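Long-range contacts in trans-4-hydroxy-L-proline dehydratase (Clostridioides difficile 70-100-2010, PDB 6VXC), which catalyses the radical-based dehydration of trans-4-hydroxy-L-proline to (S)-1-pyrroline-5-carboxylate, allowing its anaerobic breakdown: residues T264-P269 with Q281-F285; E46-M51 with Y75-T80; Q341-P345 with T356-F360. One frame throughout, in Å; residues are numbered along the deposited sequence.

Contact 1: T264-P269 with Q281-F285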
ATOM      1  N   THR A 264     -20.250 -14.565  19.869  1.00 21.37           N
ATOM      2  CA  THR A 264     -19.591 -13.345  19.428  1.00 17.53           C
ATOM      3  C   THR A 264     -20.340 -12.723  18.258  1.00 17.36           C
ATOM      4  O   THR A 264     -20.560 -11.508  18.229  1.00 18.09           O
ATOM      5  CB  THR A 264     -18.139 -13.669  19.076  1.00 15.93           C
ATOM      6  OG1 THR A 264     -17.507 -14.263  20.216  1.00 17.30           O
ATOM      7  CG2 THR A 264     -17.363 -12.430  18.628  1.00 15.29           C
ATOM      8  N   CYS A 265     -20.754 -13.549  17.300  1.00 13.71           N
ATOM      9  CA  CYS A 265     -21.483 -13.082  16.127  1.00 16.58           C
ATOM     10  C   CYS A 265     -22.930 -12.684  16.440  1.00 21.08           C
ATOM     11  O   CYS A 265     -23.545 -11.967  15.643  1.00 20.67           O
ATOM     12  CB  CYS A 265     -21.433 -14.164  15.046  1.00 16.52           C
ATOM     13  SG  CYS A 265     -19.734 -14.576  14.496  1.00 21.75           S
ATOM     14  N   ASP A 266     -23.492 -13.132  17.571  1.00 18.83           N
ATOM     15  CA  ASP A 266     -24.767 -12.585  18.028  1.00 16.91           C
ATOM     16  C   ASP A 266     -24.649 -11.104  18.327  1.00 19.19           C
ATOM     17  O   ASP A 266     -25.647 -10.376  18.280  1.00 19.10           O
ATOM     18  CB  ASP A 266     -25.251 -13.285  19.303  1.00 19.89           C
ATOM     19  CG  ASP A 266     -25.772 -14.679  19.061  1.00 22.20           C
ATOM     20  OD1 ASP A 266     -26.084 -15.023  17.904  1.00 22.95           O
ATOM     21  OD2 ASP A 266     -25.875 -15.439  20.052  1.00 25.32           O
ATOM     22  N   VAL A 267     -23.445 -10.641  18.660  1.00 17.76           N
ATOM     23  CA  VAL A 267     -23.253  -9.243  19.018  1.00 16.12           C
ATOM     24  C   VAL A 267     -22.802  -8.451  17.798  1.00 14.41           C
ATOM     25  O   VAL A 267     -23.447  -7.474  17.416  1.00 16.97           O
ATOM     26  CB  VAL A 267     -22.245  -9.089  20.167  1.00 17.63           C
ATOM     27  CG1 VAL A 267     -22.074  -7.618  20.523  1.00 16.77           C
ATOM     28  CG2 VAL A 267     -22.675  -9.910  21.383  1.00 16.33           C
ATOM     29  N   VAL A 268     -21.690  -8.858  17.192  1.00 15.80           N
ATOM     30  CA  VAL A 268     -21.098  -8.107  16.093  1.00 13.81           C
ATOM     31  C   VAL A 268     -21.305  -8.836  14.772  1.00 14.74           C
ATOM     32  O   VAL A 268     -21.285 -10.059  14.722  1.00 15.73           O
ATOM     33  CB  VAL A 268     -19.593  -7.843  16.372  1.00 12.76           C
ATOM     34  CG1 VAL A 268     -19.426  -7.092  17.683  1.00 10.82           C
ATOM     35  CG2 VAL A 268     -18.775  -9.156  16.363  1.00 13.43           C
ATOM     36  N   PRO A 269     -21.452  -8.083  13.676  1.00 18.02           N
ATOM     37  CA  PRO A 269     -21.342  -6.617  13.595  1.00 14.13           C
ATOM     38  C   PRO A 269     -22.613  -5.804  13.835  1.00 15.14           C
ATOM     39  O   PRO A 269     -22.556  -4.581  13.740  1.00 16.79           O
ATOM     40  CB  PRO A 269     -20.843  -6.394  12.164  1.00 13.62           C
ATOM     41  CG  PRO A 269     -21.183  -7.623  11.397  1.00 15.59           C
ATOM     42  CD  PRO A 269     -21.605  -8.709  12.351  1.00 13.20           C
ATOM     43  N   GLN A 281     -13.264  -9.420  16.303  1.00 15.24           N
ATOM     44  CA  GLN A 281     -14.167 -10.011  15.323  1.00 12.64           C
ATOM     45  C   GLN A 281     -14.934  -8.938  14.557  1.00 12.28           C
ATOM     46  O   GLN A 281     -15.150  -9.076  13.349  1.00 13.25           O
ATOM     47  CB  GLN A 281     -15.131 -10.985  16.010  1.00 14.52           C
ATOM     48  CG  GLN A 281     -16.132 -11.682  15.065  1.00 15.23           C
ATOM     49  CD  GLN A 281     -15.469 -12.642  14.075  1.00 15.28           C
ATOM     50  OE1 GLN A 281     -15.063 -13.732  14.447  1.00 17.85           O
ATOM     51  NE2 GLN A 281     -15.386 -12.246  12.803  1.00 16.61           N
ATOM     52  N   MET A 282     -15.338  -7.861  15.232  1.00 13.07           N
ATOM     53  CA  MET A 282     -15.975  -6.743  14.530  1.00 13.03           C
ATOM     54  C   MET A 282     -15.034  -6.166  13.470  1.00 13.64           C
ATOM     55  O   MET A 282     -15.426  -5.984  12.313  1.00 14.66           O
ATOM     56  CB  MET A 282     -16.411  -5.657  15.526  1.00 11.16           C
ATOM     57  CG  MET A 282     -16.825  -4.304  14.907  1.00 12.15           C
ATOM     58  SD  MET A 282     -18.389  -4.348  13.970  1.00 17.08           S
ATOM     59  CE  MET A 282     -19.517  -3.799  15.236  1.00 14.90           C
ATOM     60  N   TYR A 283     -13.780  -5.892  13.839  1.00 12.86           N
ATOM     61  CA  TYR A 283     -12.852  -5.380  12.843  1.00 11.06           C
ATOM     62  C   TYR A 283     -12.755  -6.330  11.658  1.00 13.02           C
ATOM     63  O   TYR A 283     -12.807  -5.895  10.502  1.00 14.06           O
ATOM     64  CB  TYR A 283     -11.448  -5.127  13.409  1.00 11.93           C
ATOM     65  CG  TYR A 283     -10.555  -4.885  12.214  1.00 12.46           C
ATOM     66  CD1 TYR A 283     -10.558  -3.657  11.567  1.00 10.93           C
ATOM     67  CD2 TYR A 283      -9.857  -5.929  11.627  1.00 12.91           C
ATOM     68  CE1 TYR A 283      -9.822  -3.455  10.428  1.00 10.47           C
ATOM     69  CE2 TYR A 283      -9.122  -5.734  10.474  1.00 10.65           C
ATOM     70  CZ  TYR A 283      -9.121  -4.499   9.880  1.00  9.67           C
ATOM     71  OH  TYR A 283      -8.399  -4.302   8.746  1.00 13.26           O
ATOM     72  N   TRP A 284     -12.610  -7.638  11.924  1.00 12.53           N
ATOM     73  CA  TRP A 284     -12.361  -8.568  10.827  1.00 11.77           C
ATOM     74  C   TRP A 284     -13.567  -8.693   9.901  1.00 12.57           C
ATOM     75  O   TRP A 284     -13.401  -8.842   8.686  1.00 14.49           O
ATOM     76  CB  TRP A 284     -11.935  -9.947  11.347  1.00 10.73           C
ATOM     77  CG  TRP A 284     -11.481 -10.779  10.184  1.00 11.89           C
ATOM     78  CD1 TRP A 284     -12.071 -11.905   9.695  1.00 11.83           C
ATOM     79  CD2 TRP A 284     -10.374 -10.495   9.313  1.00 12.17           C
ATOM     80  NE1 TRP A 284     -11.394 -12.351   8.590  1.00 14.32           N
ATOM     81  CE2 TRP A 284     -10.342 -11.509   8.336  1.00 12.18           C
ATOM     82  CE3 TRP A 284      -9.397  -9.494   9.280  1.00  9.74           C
ATOM     83  CZ2 TRP A 284      -9.386 -11.542   7.324  1.00  9.35           C
ATOM     84  CZ3 TRP A 284      -8.436  -9.532   8.275  1.00 10.16           C
ATOM     85  CH2 TRP A 284      -8.443 -10.550   7.310  1.00 10.65           C
ATOM     86  N   PHE A 285     -14.788  -8.661  10.452  1.00 15.26           N
ATOM     87  CA  PHE A 285     -15.982  -8.661   9.608  1.00 13.33           C
ATOM     88  C   PHE A 285     -16.014  -7.430   8.707  1.00 13.15           C
ATOM     89  O   PHE A 285     -16.323  -7.523   7.512  1.00 15.00           O
ATOM     90  CB  PHE A 285     -17.245  -8.720  10.474  1.00 11.14           C
ATOM     91  CG  PHE A 285     -17.646 -10.113  10.901  1.00 14.72           C
ATOM     92  CD1 PHE A 285     -17.348 -11.221  10.109  1.00 13.61           C
ATOM     93  CD2 PHE A 285     -18.354 -10.311  12.085  1.00 12.12           C
ATOM     94  CE1 PHE A 285     -17.729 -12.508  10.500  1.00 15.68           C
ATOM     95  CE2 PHE A 285     -18.745 -11.598  12.487  1.00 13.50           C
ATOM     96  CZ  PHE A 285     -18.435 -12.698  11.694  1.00 13.19           C
TER
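The carbonyl oxygen of Thr264 takes two backbone N-H groups at once, Val267 N at 3.0 Å and Val268 N at 3.1 Å. The double grip holds Val268 one turn on from Thr264, and both side chains face the second helix. Thr264 presents its methyl: CG2 lies 3.7 Å from Gln281 CB, while OG1 is turned back to the carbonyl of Leu260 in its own helix, which satisfies the hydroxyl without cost to the apolar interface. Val268 follows with both branches. CG2 rests on the aliphatic CG of Gln281 and against Met282 N, and CG1 reaches Met282 CB at 4.0 Å.

These are successive helices of the PFL-like domain, 252-267 and 276-293, packed side by side after a short connection and pointing broadly the same way, in the helical periphery far from the annotated active-site residues. No hydrogen bond joins the two segments; shape does the work. The peptide before Pro269 is cis, and the compact proline ring it sets here suits a close fit: Pro269 CD lies 3.6 Å from Phe285 CD2. On its other flank, Met282 bends at chi2 (69°) and chi3 (95°), which curls its flexible thioether round the proline, with SD 3.7 Å from Pro269 CB and the terminal CE near Pro269 O.

Phe285 turns its ring toward Cys265 and Pro269. Cys265 SG sits in the plane at the ring edge, 3.6 Å from Phe285 CZ, a sulfur-aromatic contact in which a small, polarisable thiol meets the ring hydrogens. One face of the same ring carries the amide nitrogen of Gln281, whose NE2 stands 3.1 Å above the plane over its centre and donates to Val90 O.

Contact 2: E46-M51 with Y75-T80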
ATOM      1  N   GLU A  46     -17.074 -17.374  -7.014  1.00 22.82           N
ATOM      2  CA  GLU A  46     -18.429 -17.228  -6.495  1.00 21.04           C
ATOM      3  C   GLU A  46     -18.858 -15.768  -6.423  1.00 19.88           C
ATOM      4  O   GLU A  46     -20.016 -15.435  -6.706  1.00 23.01           O
ATOM      5  CB  GLU A  46     -18.550 -17.872  -5.120  1.00 21.61           C
ATOM      6  CG  GLU A  46     -19.964 -17.854  -4.627  1.00 24.69           C
ATOM      7  CD  GLU A  46     -20.143 -18.576  -3.325  1.00 28.01           C
ATOM      8  OE1 GLU A  46     -19.925 -17.934  -2.286  1.00 28.45           O
ATOM      9  OE2 GLU A  46     -20.488 -19.774  -3.338  1.00 35.87           O
ATOM     10  N   ARG A  47     -17.963 -14.889  -5.991  1.00 17.54           N
ATOM     11  CA  ARG A  47     -18.329 -13.484  -5.891  1.00 15.83           C
ATOM     12  C   ARG A  47     -18.821 -12.953  -7.231  1.00 15.90           C
ATOM     13  O   ARG A  47     -19.883 -12.327  -7.308  1.00 19.03           O
ATOM     14  CB  ARG A  47     -17.138 -12.653  -5.411  1.00 17.45           C
ATOM     15  CG  ARG A  47     -17.478 -11.187  -5.244  1.00 14.15           C
ATOM     16  CD  ARG A  47     -16.259 -10.313  -5.102  1.00 14.18           C
ATOM     17  NE  ARG A  47     -16.642  -8.913  -4.947  1.00 15.12           N
ATOM     18  CZ  ARG A  47     -16.927  -8.094  -5.952  1.00 13.82           C
ATOM     19  NH1 ARG A  47     -16.862  -8.524  -7.209  1.00 12.94           N
ATOM     20  NH2 ARG A  47     -17.267  -6.839  -5.693  1.00 14.63           N
ATOM     21  N   ALA A  48     -18.072 -13.219  -8.304  1.00 16.63           N
ATOM     22  CA  ALA A  48     -18.456 -12.717  -9.620  1.00 16.79           C
ATOM     23  C   ALA A  48     -19.822 -13.245 -10.031  1.00 16.61           C
ATOM     24  O   ALA A  48     -20.635 -12.503 -10.588  1.00 21.04           O
ATOM     25  CB  ALA A  48     -17.406 -13.101 -10.658  1.00 14.45           C
ATOM     26  N   VAL A  49     -20.099 -14.518  -9.756  1.00 18.55           N
ATOM     27  CA  VAL A  49     -21.411 -15.068 -10.086  1.00 18.92           C
ATOM     28  C   VAL A  49     -22.505 -14.300  -9.361  1.00 17.42           C
ATOM     29  O   VAL A  49     -23.489 -13.873  -9.966  1.00 20.72           O
ATOM     30  CB  VAL A  49     -21.477 -16.566  -9.740  1.00 18.91           C
ATOM     31  CG1 VAL A  49     -22.907 -17.063  -9.894  1.00 19.39           C
ATOM     32  CG2 VAL A  49     -20.545 -17.374 -10.615  1.00 18.74           C
ATOM     33  N   LEU A  50     -22.346 -14.103  -8.053  1.00 17.52           N
ATOM     34  CA  LEU A  50     -23.407 -13.475  -7.275  1.00 18.00           C
ATOM     35  C   LEU A  50     -23.613 -12.020  -7.673  1.00 17.04           C
ATOM     36  O   LEU A  50     -24.749 -11.536  -7.679  1.00 20.55           O
ATOM     37  CB  LEU A  50     -23.114 -13.603  -5.776  1.00 17.38           C
ATOM     38  CG  LEU A  50     -23.182 -15.049  -5.262  1.00 21.76           C
ATOM     39  CD1 LEU A  50     -22.791 -15.174  -3.784  1.00 20.73           C
ATOM     40  CD2 LEU A  50     -24.562 -15.653  -5.510  1.00 22.46           C
ATOM     41  N   MET A  51     -22.541 -11.299  -7.989  1.00 18.17           N
ATOM     42  CA  MET A  51     -22.710  -9.932  -8.467  1.00 20.51           C
ATOM     43  C   MET A  51     -23.409  -9.907  -9.822  1.00 19.20           C
ATOM     44  O   MET A  51     -24.214  -9.012 -10.091  1.00 22.02           O
ATOM     45  CB  MET A  51     -21.355  -9.217  -8.559  1.00 21.65           C
ATOM     46  CG  MET A  51     -20.626  -9.086  -7.220  1.00 22.81           C
ATOM     47  SD  MET A  51     -21.428  -8.019  -6.002  1.00 27.17           S
ATOM     48  CE  MET A  51     -21.086  -6.402  -6.684  1.00 24.69           C
ATOM     49  N   TYR A  75     -24.766 -10.636  -2.406  1.00 18.86           N
ATOM     50  CA  TYR A  75     -23.571 -11.450  -2.241  1.00 17.95           C
ATOM     51  C   TYR A  75     -23.452 -11.958  -0.807  1.00 15.93           C
ATOM     52  O   TYR A  75     -23.184 -13.140  -0.578  1.00 17.70           O
ATOM     53  CB  TYR A  75     -22.340 -10.644  -2.674  1.00 20.78           C
ATOM     54  CG  TYR A  75     -21.019 -11.168  -2.167  1.00 17.50           C
ATOM     55  CD1 TYR A  75     -20.469 -12.331  -2.675  1.00 17.71           C
ATOM     56  CD2 TYR A  75     -20.309 -10.477  -1.196  1.00 17.89           C
ATOM     57  CE1 TYR A  75     -19.264 -12.804  -2.214  1.00 20.32           C
ATOM     58  CE2 TYR A  75     -19.092 -10.945  -0.730  1.00 17.63           C
ATOM     59  CZ  TYR A  75     -18.578 -12.104  -1.245  1.00 16.96           C
ATOM     60  OH  TYR A  75     -17.378 -12.585  -0.797  1.00 21.76           O
ATOM     61  N   ILE A  76     -23.654 -11.080   0.177  1.00 16.90           N
ATOM     62  CA  ILE A  76     -23.539 -11.499   1.575  1.00 15.39           C
ATOM     63  C   ILE A  76     -24.606 -12.537   1.922  1.00 21.63           C
ATOM     64  O   ILE A  76     -24.341 -13.504   2.648  1.00 20.62           O
ATOM     65  CB  ILE A  76     -23.610 -10.275   2.507  1.00 16.78           C
ATOM     66  CG1 ILE A  76     -22.378  -9.384   2.330  1.00 17.64           C
ATOM     67  CG2 ILE A  76     -23.749 -10.709   3.975  1.00 17.56           C
ATOM     68  CD1 ILE A  76     -21.094 -10.065   2.691  1.00 20.03           C
ATOM     69  N   GLU A  77     -25.833 -12.350   1.424  1.00 19.37           N
ATOM     70  CA  GLU A  77     -26.911 -13.285   1.736  1.00 20.15           C
ATOM     71  C   GLU A  77     -26.634 -14.688   1.207  1.00 17.28           C
ATOM     72  O   GLU A  77     -27.048 -15.671   1.826  1.00 17.95           O
ATOM     73  CB  GLU A  77     -28.236 -12.763   1.176  1.00 18.25           C
ATOM     74  CG  GLU A  77     -28.922 -11.725   2.042  1.00 24.92           C
ATOM     75  CD  GLU A  77     -30.154 -11.097   1.376  1.00 32.14           C
ATOM     76  OE1 GLU A  77     -30.306 -11.211   0.137  1.00 35.09           O
ATOM     77  OE2 GLU A  77     -30.965 -10.479   2.096  1.00 33.19           O
ATOM     78  N   ASN A  78     -25.953 -14.813   0.073  1.00 18.61           N
ATOM     79  CA  ASN A  78     -25.891 -16.093  -0.616  1.00 17.46           C
ATOM     80  C   ASN A  78     -24.516 -16.721  -0.733  1.00 19.98           C
ATOM     81  O   ASN A  78     -24.439 -17.873  -1.164  1.00 25.71           O
ATOM     82  CB  ASN A  78     -26.462 -15.958  -2.028  1.00 23.75           C
ATOM     83  CG  ASN A  78     -27.927 -15.648  -2.013  1.00 24.78           C
ATOM     84  OD1 ASN A  78     -28.328 -14.497  -2.188  1.00 22.79           O
ATOM     85  ND2 ASN A  78     -28.744 -16.671  -1.790  1.00 24.46           N
ATOM     86  N   ARG A  79     -23.441 -16.035  -0.364  1.00 18.84           N
ATOM     87  CA  ARG A  79     -22.124 -16.651  -0.503  1.00 22.50           C
ATOM     88  C   ARG A  79     -21.968 -17.797   0.480  1.00 19.80           C
ATOM     89  O   ARG A  79     -22.595 -17.823   1.538  1.00 22.62           O
ATOM     90  CB  ARG A  79     -21.008 -15.631  -0.276  1.00 19.89           C
ATOM     91  CG  ARG A  79     -21.024 -14.938   1.088  1.00 17.99           C
ATOM     92  CD  ARG A  79     -19.663 -14.302   1.407  1.00 20.13           C
ATOM     93  NE  ARG A  79     -18.669 -15.343   1.663  1.00 22.63           N
ATOM     94  CZ  ARG A  79     -17.375 -15.138   1.891  1.00 20.65           C
ATOM     95  NH1 ARG A  79     -16.588 -16.176   2.130  1.00 21.21           N
ATOM     96  NH2 ARG A  79     -16.869 -13.914   1.875  1.00 18.77           N
ATOM     97  N   THR A  80     -21.119 -18.752   0.119  1.00 24.41           N
ATOM     98  CA  THR A  80     -20.804 -19.853   1.015  1.00 27.31           C
ATOM     99  C   THR A  80     -19.851 -19.359   2.099  1.00 23.80           C
ATOM    100  O   THR A  80     -18.924 -18.598   1.828  1.00 23.36           O
ATOM    101  CB  THR A  80     -20.176 -21.016   0.248  1.00 25.09           C
ATOM    102  OG1 THR A  80     -18.892 -20.623  -0.244  1.00 35.11           O
ATOM    103  CG2 THR A  80     -21.032 -21.395  -0.934  1.00 24.83           C
TER
HETATM  104  O   HOH W   1     -17.476 -17.405  -0.844  1.00 30.69           O
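Leu50 can be followed outward across the gap between two helices. Its CB lies 4.2 Å from Tyr75 CA, and Leu50 and Tyr75 are the closest pair of CA atoms of the two segments, which belong to helices 46-58 and 64-78, running antiparallel as a helical hairpin of the PFL-like domain. With CG anti to the carbonyl carbon (chi1 -67°), the branch point sends one methyl each way: CD1 settles over the end of the second helix, 3.6 Å from Arg79 N and also near Tyr75 CD1, whereas CD2 touches Asn78 CB. A branched, purely apolar side chain suits a site where it packs against a helix end and touches an aromatic ring.

Tyr75 is clasped between two arginine stems. Arg47 CG stands over one face, 4.2 Å from the ring centroid and 26° off its normal, a CH-pi contact; Arg79 CG lies above the opposite face, nearer the rim. Arginine serves well here because its methylenes can pad the ring while the charged end travels on. The Arg47 guanidinium reaches a salt bridge with Glu105 and the carbonyls of Thr292 and Thr102, and Arg79 NH2 donates to Glu92 O. Met51 SD adds looser packing beside Tyr75 CB.

Beyond the helix end, the chain turns extended at Arg79, and a long glutamate spans the remaining distance. Glu46, stretched out past CG, accepts from Thr80 N with OE1 at 2.8 Å, on the syn side of the carboxylate and somewhat out of its plane. That bond is fairly straight, 157° at the hydrogen, and gives a backbone amide past the helix a partner. One water donates to Glu46 OE1 at 2.9 Å and to Thr80 O at 3.3 Å, while Arg79 NE reaches that same carbonyl.

Contact 3: Q341-P345 with T356-F360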
ATOM      1  N   GLN A 341      -5.528 -13.904   3.190  1.00 13.99           N
ATOM      2  CA  GLN A 341      -6.134 -13.073   2.137  1.00 13.51           C
ATOM      3  C   GLN A 341      -5.073 -12.476   1.216  1.00 12.23           C
ATOM      4  O   GLN A 341      -4.528 -11.395   1.508  1.00 15.19           O
ATOM      5  CB  GLN A 341      -6.985 -11.941   2.734  1.00 13.00           C
ATOM      6  CG  GLN A 341      -7.756 -12.301   4.015  1.00 12.04           C
ATOM      7  CD  GLN A 341      -8.641 -13.518   3.856  1.00 13.81           C
ATOM      8  OE1 GLN A 341      -9.339 -13.680   2.851  1.00 16.16           O
ATOM      9  NE2 GLN A 341      -8.628 -14.380   4.863  1.00 15.12           N
ATOM     10  N   PRO A 342      -4.788 -13.091   0.077  1.00 12.97           N
ATOM     11  CA  PRO A 342      -3.895 -12.450  -0.894  1.00 12.13           C
ATOM     12  C   PRO A 342      -4.555 -11.234  -1.531  1.00 11.22           C
ATOM     13  O   PRO A 342      -5.775 -11.088  -1.544  1.00 12.06           O
ATOM     14  CB  PRO A 342      -3.658 -13.550  -1.935  1.00 11.88           C
ATOM     15  CG  PRO A 342      -4.923 -14.358  -1.884  1.00 12.43           C
ATOM     16  CD  PRO A 342      -5.323 -14.366  -0.425  1.00 11.27           C
ATOM     17  N   ALA A 343      -3.722 -10.349  -2.052  1.00 10.80           N
ATOM     18  CA  ALA A 343      -4.206  -9.340  -2.979  1.00 14.68           C
ATOM     19  C   ALA A 343      -4.735 -10.048  -4.225  1.00 13.99           C
ATOM     20  O   ALA A 343      -4.049 -10.920  -4.762  1.00 14.97           O
ATOM     21  CB  ALA A 343      -3.083  -8.366  -3.345  1.00 11.59           C
ATOM     22  N   PRO A 344      -5.949  -9.745  -4.680  1.00 14.91           N
ATOM     23  CA  PRO A 344      -6.484 -10.461  -5.839  1.00 14.86           C
ATOM     24  C   PRO A 344      -5.587 -10.315  -7.040  1.00 16.43           C
ATOM     25  O   PRO A 344      -4.820  -9.338  -7.160  1.00 18.04           O
ATOM     26  CB  PRO A 344      -7.857  -9.800  -6.054  1.00 16.60           C
ATOM     27  CG  PRO A 344      -8.261  -9.362  -4.690  1.00 15.48           C
ATOM     28  CD  PRO A 344      -6.969  -8.903  -4.037  1.00 13.93           C
ATOM     29  N   PRO A 345      -5.646 -11.257  -7.981  1.00 17.55           N
ATOM     30  CA  PRO A 345      -4.617 -11.352  -9.020  1.00 18.04           C
ATOM     31  C   PRO A 345      -4.516 -10.103  -9.889  1.00 17.66           C
ATOM     32  O   PRO A 345      -5.518  -9.498 -10.268  1.00 17.62           O
ATOM     33  CB  PRO A 345      -5.059 -12.568  -9.844  1.00 18.12           C
ATOM     34  CG  PRO A 345      -6.519 -12.700  -9.557  1.00 21.65           C
ATOM     35  CD  PRO A 345      -6.684 -12.283  -8.136  1.00 17.95           C
ATOM     36  N   THR A 356       3.514  -8.938  -5.917  1.00 13.73           N
ATOM     37  CA  THR A 356       3.470  -9.609  -4.624  1.00 11.64           C
ATOM     38  C   THR A 356       2.080 -10.184  -4.406  1.00 13.35           C
ATOM     39  O   THR A 356       1.098  -9.683  -4.958  1.00 14.93           O
ATOM     40  CB  THR A 356       3.807  -8.641  -3.480  1.00 14.68           C
ATOM     41  OG1 THR A 356       3.731  -9.332  -2.226  1.00 16.57           O
ATOM     42  CG2 THR A 356       2.802  -7.483  -3.447  1.00 14.67           C
ATOM     43  N   TYR A 357       2.008 -11.232  -3.580  1.00 13.39           N
ATOM     44  CA  TYR A 357       0.728 -11.699  -3.048  1.00 13.25           C
ATOM     45  C   TYR A 357       0.219 -10.828  -1.901  1.00 11.74           C
ATOM     46  O   TYR A 357      -0.968 -10.894  -1.572  1.00 14.04           O
ATOM     47  CB  TYR A 357       0.830 -13.148  -2.532  1.00 12.22           C
ATOM     48  CG  TYR A 357       1.068 -14.241  -3.556  1.00 13.38           C
ATOM     49  CD1 TYR A 357       0.045 -14.697  -4.385  1.00 16.77           C
ATOM     50  CD2 TYR A 357       2.314 -14.839  -3.674  1.00 15.50           C
ATOM     51  CE1 TYR A 357       0.274 -15.719  -5.325  1.00 14.47           C
ATOM     52  CE2 TYR A 357       2.561 -15.852  -4.594  1.00 17.17           C
ATOM     53  CZ  TYR A 357       1.539 -16.289  -5.424  1.00 17.52           C
ATOM     54  OH  TYR A 357       1.797 -17.297  -6.329  1.00 16.31           O
ATOM     55  N   THR A 358       1.087 -10.069  -1.239  1.00 15.09           N
ATOM     56  CA  THR A 358       0.659  -9.316  -0.064  1.00 13.65           C
ATOM     57  C   THR A 358      -0.211  -8.128  -0.480  1.00 15.38           C
ATOM     58  O   THR A 358      -0.141  -7.644  -1.613  1.00 15.72           O
ATOM     59  CB  THR A 358       1.870  -8.857   0.753  1.00 14.32           C
ATOM     60  OG1 THR A 358       2.683  -7.956  -0.011  1.00 14.36           O
ATOM     61  CG2 THR A 358       2.730 -10.065   1.151  1.00 15.13           C
ATOM     62  N   ASP A 359      -1.054  -7.664   0.456  1.00 12.09           N
ATOM     63  CA  ASP A 359      -1.999  -6.582   0.188  1.00 11.32           C
ATOM     64  C   ASP A 359      -1.794  -5.398   1.124  1.00 13.17           C
ATOM     65  O   ASP A 359      -2.716  -4.603   1.306  1.00 13.77           O
ATOM     66  CB  ASP A 359      -3.450  -7.077   0.283  1.00 12.68           C
ATOM     67  CG  ASP A 359      -4.402  -6.355  -0.695  1.00 12.13           C
ATOM     68  OD1 ASP A 359      -3.974  -5.444  -1.432  1.00 14.80           O
ATOM     69  OD2 ASP A 359      -5.591  -6.724  -0.717  1.00 16.56           O
ATOM     70  N   PHE A 360      -0.619  -5.288   1.754  1.00 11.06           N
ATOM     71  CA  PHE A 360      -0.168  -4.045   2.370  1.00 12.55           C
ATOM     72  C   PHE A 360      -1.141  -3.540   3.433  1.00 12.71           C
ATOM     73  O   PHE A 360      -1.474  -2.355   3.479  1.00 13.46           O
ATOM     74  CB  PHE A 360       0.071  -2.960   1.308  1.00 11.31           C
ATOM     75  CG  PHE A 360       1.123  -3.311   0.320  1.00 12.10           C
ATOM     76  CD1 PHE A 360       0.826  -4.089  -0.779  1.00 12.51           C
ATOM     77  CD2 PHE A 360       2.424  -2.879   0.497  1.00 12.58           C
ATOM     78  CE1 PHE A 360       1.793  -4.424  -1.681  1.00 13.39           C
ATOM     79  CE2 PHE A 360       3.397  -3.214  -0.408  1.00 15.37           C
ATOM     80  CZ  PHE A 360       3.079  -3.997  -1.501  1.00 12.00           C
TER
HETATM   81  O   HOH W   2      -6.692  -8.957   0.460  1.00 14.93           O
HETATM   82  O   HOH W   3      -1.649 -10.537  -6.167  1.00 16.55           O
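Ala343 and Tyr357 supply the direct hydrogen bond between these two loops: Ala343 N donates a hydrogen bond to Tyr357 O at 2.8 Å, with 164° at the hydrogen. In the run Pro342-Ala343-Pro344-Pro345 no other residue has a backbone N-H to offer, so the bond must come from the alanine. Pro342 CA lies 3.4 Å from the same Tyr357 O, a strongly bent CA-H...O contact. Within the second loop, Thr356 OG1 accepts from Thr358 N at 2.9 Å, an ST turn that shapes the backbone presenting the Tyr357 carbonyl.

Water makes two further bridges. One molecule donates to Ala343 O at 2.8 Å and to Thr356 O at 3.1 Å, joining carbonyls that could not bond to each other. Another lies between Pro342 O and Asp359 OD2, 2.8 Å from the latter, though it has more acceptors within reach than protons.

Van der Waals packing centres on Ala343. Its methyl faces the flat side of the Asp359 carboxylate, with CB 3.6 Å from Asp359 CG, and also touches Thr358 O; a small side chain fits this narrow approach. Lying against the alanine, the carboxylate keeps its oxygens for other partners, OD1 making a salt bridge with Arg176. Tyr357 turns its ring toward Phe125 and its hydroxyl to Asn124 O.

The contact closes the loops on either side of helix 348-353: the first follows helix 324-339, and the second runs into strand 362-366, an outer strand of the mixed sheet. Thr358 lies about 8 Å, side chain to side chain, from Cys454, the probable thiyl radical site. Phe360 meets Tyr786 edge-to-face beside Gly785, which carries the radical in the activated enzyme though not in this structure, and Thr356 OG1 bonds Asp788 in strand 787-789.

Along the chain contact 2 closes first, then contact 1, then contact 3, all within the PFL-like range. Contacts 1 and 2 join pairs of helices in the outer layer, with centres 20 Å apart and nearest atoms about 7 Å apart; helix 214-248 serves both, Leu234 receiving Phe285 from one and Ile76 from the other. Contact 3 lies deeper, about 10 Å from the chain's centre and near the probable catalytic residues. It touches contact 1 where Trp284 CZ2 packs 3.8 Å from Gln341 CG. Glu92 bonds to Arg79 of contact 2 and Gln341 of contact 3, so the helical periphery connects inward to the loops near the probable active site.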